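Local coordinates for transcriptional regulator, TetR family (Agrobacterium tumefaciens, PDB 2G7S), which probably binds operator DNA as a dimer through an N-terminal helix-turn-helix domain and regulates transcription, probably in response to a small-molecule ligand, as TetR-family repressors do, at residues N27-Y31 with A32-Q36; C106-L109 with A110-P114. All coordinates share one frame; numbering follows the deposited sequence. Where two conformers were deposited one is given.

Contact 1: residues N27-Y31 with A32-Q36; sequences NSFSY and ADISQ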
loop_
_atom_site.group_PDB
_atom_site.type_symbol
_atom_site.label_atom_id
_atom_site.label_comp_id
_atom_site.label_asym_id
_atom_site.label_seq_id
_atom_site.Cartn_x
_atom_site.Cartn_y
_atom_site.Cartn_z
ATOM N N ASN A 27 -0.569 1.303 14.894
ATOM C CA ASN A 27 -0.014 0.560 16.037
ATOM C C ASN A 27 1.463 0.787 16.226
ATOM O O ASN A 27 2.113 0.089 17.033
ATOM C CB ASN A 27 -0.351 -0.925 15.908
ATOM C CG ASN A 27 -1.797 -1.212 16.245
ATOM O OD1 ASN A 27 -2.212 -0.926 17.375
ATOM N ND2 ASN A 27 -2.575 -1.749 15.290
ATOM N N SER A 28 2.026 1.723 15.480
ATOM C CA SER A 28 3.475 1.933 15.544
ATOM C C SER A 28 3.857 3.030 16.531
ATOM O O SER A 28 5.066 3.334 16.636
ATOM C CB SER A 28 3.982 2.384 14.192
ATOM O OG SER A 28 3.568 3.677 13.789
ATOM N N PHE A 29 2.886 3.687 17.162
ATOM C CA PHE A 29 3.184 4.742 18.157
ATOM C C PHE A 29 2.261 4.612 19.339
ATOM O O PHE A 29 1.191 4.014 19.239
ATOM C CB PHE A 29 3.110 6.138 17.533
ATOM C CG PHE A 29 1.724 6.570 17.229
ATOM C CD1 PHE A 29 1.068 7.391 18.139
ATOM C CD2 PHE A 29 0.995 6.106 16.098
ATOM C CE1 PHE A 29 -0.247 7.807 17.967
ATOM C CE2 PHE A 29 -0.330 6.499 15.955
ATOM C CZ PHE A 29 -0.969 7.351 16.832
ATOM N N SER A 30 2.721 5.178 20.467
ATOM C CA SER A 30 1.979 5.120 21.705
ATOM C C SER A 30 1.846 6.563 22.229
ATOM O O SER A 30 2.555 7.509 21.792
ATOM C CB SER A 30 2.747 4.389 22.799
ATOM O OG SER A 30 4.019 4.982 22.986
ATOM N N TYR A 31 1.018 6.711 23.253
ATOM C CA TYR A 31 0.995 8.020 23.944
ATOM C C TYR A 31 2.347 8.321 24.572
ATOM O O TYR A 31 2.742 9.497 24.604
ATOM C CB TYR A 31 -0.098 8.038 25.041
ATOM C CG TYR A 31 -1.482 8.279 24.523
ATOM C CD1 TYR A 31 -1.795 8.104 23.147
ATOM C CD2 TYR A 31 -2.491 8.752 25.370
ATOM C CE1 TYR A 31 -3.090 8.336 22.696
ATOM C CE2 TYR A 31 -3.785 9.011 24.918
ATOM C CZ TYR A 31 -4.076 8.788 23.578
ATOM O OH TYR A 31 -5.327 9.057 23.128
ATOM N N ALA A 32 3.100 7.287 24.995
ATOM C CA ALA A 32 4.469 7.595 25.516
ATOM C C ALA A 32 5.372 8.301 24.466
ATOM O O ALA A 32 6.227 9.173 24.764
ATOM C CB ALA A 32 5.167 6.358 26.039
ATOM N N ASP A 33 5.207 7.907 23.195
ATOM C CA ASP A 33 6.018 8.495 22.148
ATOM C C ASP A 33 5.584 9.942 21.970
ATOM O O ASP A 33 6.437 10.836 21.758
ATOM C CB ASP A 33 5.740 7.743 20.812
ATOM C CG ASP A 33 6.286 6.322 20.795
ATOM O OD1 ASP A 33 7.272 6.022 21.549
ATOM O OD2 ASP A 33 5.710 5.501 20.067
ATOM N N ILE A 34 4.274 10.186 22.021
ATOM C CA ILE A 34 3.792 11.577 21.912
ATOM C C ILE A 34 4.341 12.416 23.088
ATOM O O ILE A 34 4.806 13.543 22.876
ATOM C CB ILE A 34 2.254 11.636 21.924
ATOM C CG1 ILE A 34 1.732 10.961 20.620
ATOM C CG2 ILE A 34 1.802 13.088 21.942
ATOM C CD1 ILE A 34 0.225 10.755 20.596
ATOM N N SER A 35 4.337 11.855 24.295
ATOM C CA SER A 35 4.945 12.603 25.425
ATOM C C SER A 35 6.414 12.911 25.211
ATOM O O SER A 35 6.887 14.012 25.554
ATOM C CB SER A 35 4.796 11.800 26.703
ATOM O OG SER A 35 3.452 11.696 27.059
ATOM N N GLN A 36 7.142 11.955 24.646
ATOM C CA GLN A 36 8.539 12.167 24.355
ATOM C C GLN A 36 8.856 13.332 23.375
ATOM O O GLN A 36 9.897 14.038 23.480
ATOM C CB GLN A 36 9.091 10.855 23.827
ATOM C CG GLN A 36 10.523 10.905 23.577
ATOM C CD GLN A 36 11.193 9.531 23.660
ATOM O OE1 GLN A 36 12.371 9.490 23.870
ATOM N NE2 GLN A 36 10.445 8.402 23.408
HETATM O O HOH W 1 7.459 4.966 17.961
#
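Asp33 reaches back over the first turn of helix 31-38 to the loop residues Phe29 and Ser30. Its CB lies 3.3 Å from Ser30 O, close against the start of the helix. With chi1 at -70°, CG turns its back on the residue's own carbonyl, which brings the carboxylate to the start of the helix. At the tip, OD2 accepts from Ser30 N at 3.0 Å; the N-H (angle 146°) approaches from above the carboxylate plane, 48° out of it. The same oxygen lies 3.3 Å from Phe29 CA and takes a second bond from a water, 2.8 Å from OD2, that also donates to Ser28 O.

Ser30 returns the bond. At the N-cap, its OG accepts from Asp33 N at 3.2 Å, the short serine side chain bringing a hydroxyl to an amide that lacks an i-4 helical carbonyl; the same N-H also makes a weak bond to Ser30 O. The exchange of side chain for backbone in both directions makes a capping box. Ser30 O then receives Ile34 N at 3.2 Å, the first full helical bond, and Tyr31 O receives Ser35 N.

On the buried side, Ile34 CD1 meets the edge of the Phe29 ring, 4.0 Å from CE1, and lies 4.2 Å from Tyr31 CD1. Branched and wholly apolar, Ile34 suits a place where it touches both rings, while helices 6-24, 42-48 and 52-77 cover this cluster. Phe29 also makes a cation-pi contact with Lys52, whose NZ hydrogen-bonds to Phe29 O.

With two donors gripping OD2 and a helix N terminus beside it, the carboxylate is probably stabilised in its charged form, and its negative charge would in turn complement the helix dipole.

Contact 2: residues C106-L109 with A110-P114; sequences CALL and ASEIP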
loop_
_atom_site.group_PDB
_atom_site.type_symbol
_atom_site.label_atom_id
_atom_site.label_comp_id
_atom_site.label_asym_id
_atom_site.label_seq_id
_atom_site.Cartn_x
_atom_site.Cartn_y
_atom_site.Cartn_z
ATOM N N CYS A 106 -3.842 8.160 4.806
ATOM C CA CYS A 106 -5.002 7.284 4.583
ATOM C C CYS A 106 -4.572 6.047 3.794
ATOM O O CYS A 106 -5.063 4.947 4.059
ATOM C CB CYS A 106 -6.112 7.994 3.860
ATOM S SG CYS A 106 -6.893 9.197 4.992
ATOM N N ALA A 107 -3.648 6.189 2.830
ATOM C CA ALA A 107 -3.216 5.010 2.122
ATOM C C ALA A 107 -2.535 4.027 3.101
ATOM O O ALA A 107 -2.647 2.794 2.970
ATOM C CB ALA A 107 -2.258 5.416 0.962
ATOM N N LEU A 108 -1.740 4.566 4.033
ATOM C CA LEU A 108 -1.047 3.708 4.968
ATOM C C LEU A 108 -2.072 3.002 5.860
ATOM O O LEU A 108 -1.999 1.790 6.090
ATOM C CB LEU A 108 0.035 4.531 5.795
ATOM C CG LEU A 108 1.279 3.692 6.279
ATOM C CD1 LEU A 108 2.382 4.618 6.772
ATOM C CD2 LEU A 108 1.038 2.585 7.251
ATOM N N LEU A 109 -2.982 3.789 6.447
ATOM C CA LEU A 109 -3.966 3.168 7.339
ATOM C C LEU A 109 -4.811 2.138 6.571
ATOM O O LEU A 109 -5.260 1.186 7.190
ATOM C CB LEU A 109 -4.874 4.228 7.942
ATOM C CG LEU A 109 -4.202 5.093 9.025
ATOM C CD1 LEU A 109 -5.069 6.310 9.366
ATOM C CD2 LEU A 109 -3.920 4.304 10.339
ATOM N N ALA A 110 -5.077 2.382 5.280
ATOM C CA ALA A 110 -5.914 1.412 4.576
ATOM C C ALA A 110 -5.319 0.021 4.601
ATOM O O ALA A 110 -6.061 -0.955 4.571
ATOM C CB ALA A 110 -6.110 1.879 3.118
ATOM N N SER A 111 -3.987 -0.104 4.650
ATOM C CA SER A 111 -3.407 -1.440 4.625
ATOM C C SER A 111 -3.647 -2.174 5.919
ATOM O O SER A 111 -3.357 -3.371 5.998
ATOM C CB SER A 111 -1.906 -1.364 4.429
ATOM O OG SER A 111 -1.280 -0.785 5.577
ATOM N N GLU A 112 -4.107 -1.447 6.930
ATOM C CA GLU A 112 -4.312 -2.073 8.273
ATOM C C GLU A 112 -5.797 -2.149 8.647
ATOM O O GLU A 112 -6.132 -2.411 9.824
ATOM C CB GLU A 112 -3.663 -1.209 9.352
ATOM C CG GLU A 112 -2.391 -0.738 9.129
ATOM C CD GLU A 112 -1.881 0.235 10.209
ATOM O OE1 GLU A 112 -2.412 1.307 10.578
ATOM O OE2 GLU A 112 -0.752 0.005 10.469
ATOM N N ILE A 113 -6.694 -1.833 7.695
ATOM C CA ILE A 113 -8.133 -1.781 8.030
ATOM C C ILE A 113 -8.666 -2.873 8.953
ATOM O O ILE A 113 -9.425 -2.576 9.879
ATOM C CB ILE A 113 -8.982 -1.585 6.747
ATOM C CG1 ILE A 113 -8.935 -0.060 6.400
ATOM C CG2 ILE A 113 -10.405 -2.083 6.931
ATOM C CD1 ILE A 113 -9.514 0.284 5.036
ATOM N N PRO A 114 -8.308 -4.132 8.711
ATOM C CA PRO A 114 -8.944 -5.201 9.548
ATOM C C PRO A 114 -8.688 -5.041 11.060
ATOM O O PRO A 114 -9.459 -5.595 11.849
ATOM C CB PRO A 114 -8.237 -6.495 9.068
ATOM C CG PRO A 114 -8.004 -6.209 7.558
ATOM C CD PRO A 114 -7.508 -4.712 7.582
#
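Cys106 O receives Ala110 N at 2.8 Å, an i-to-i+4 bond that closes the last alpha-helical turn of helix 105-110, while the cysteine side chain packs on His127 of helix 118-144 and on Val60 and Tyr63 of helix 52-77. Next comes Ala107, whose carbonyl oxygen lies 3.6 Å from Ala110 CB; its methyl group touches His166 of helix 154-173, where a small residue is well suited.

Leu108 O is gripped twice by Ser111 in the conformer described, one of two deposited. There Ser111 OG donates to it at 2.7 Å, in the carbonyl plane, and Ser111 N donates at 3.1 Å from well above that plane. A chi1 of 68° folds the hydroxyl back over the serine's own backbone to make this possible. In that conformer serine fits well: its short polar arm is spent on a helix-end carbonyl in a buried place, where Ser111 also packs on Ser111 of the second subunit.

Leu109 closes the first segment. Its O takes Glu112 N at 2.9 Å, again from above the carbonyl plane, so a three-residue spacing has replaced the four-residue one. CD2 of its apolar side chain lies 3.4 Å from Glu112 OE1, and the side chain packs on Val60, Val124 and Tyr26. The Glu112 side chain crosses that leucine and delivers OE1 to the backbone N of Tyr26, which satisfies this buried carboxylate oxygen.

A type I turn from Ala110 to Ile113 then carries the chain away, with a weak bond from Ile113 N to Ala110 O at 3.3 Å. Tightening from alpha-helical to i-to-i+3 bonds is a familiar way for a helix to end; here it finishes a short helix of the TetR-like C-terminal domain, beside the second subunit.

Overall arrangement
From the N terminus, helix 6-24 leads into the loop that contact 1 closes, starting helix 31-38 and seating it among helices 6-24, 42-48 and 52-77 of the tetR-family region. Helix 52-77 then runs on toward the C-terminal domain, where contact 2 ends helix 105-110 and opens the loop before helix 118-144. The two contacts lie in series, neither nested nor crossed. The centres of contact 1 and contact 2 are about 19 Å apart. Between the nearest atoms of contact 1 and contact 2 the distance is about 5 Å. By way of Tyr26, contact 2 reaches the loop that leads into contact 1. Both contacts also touch the second subunit.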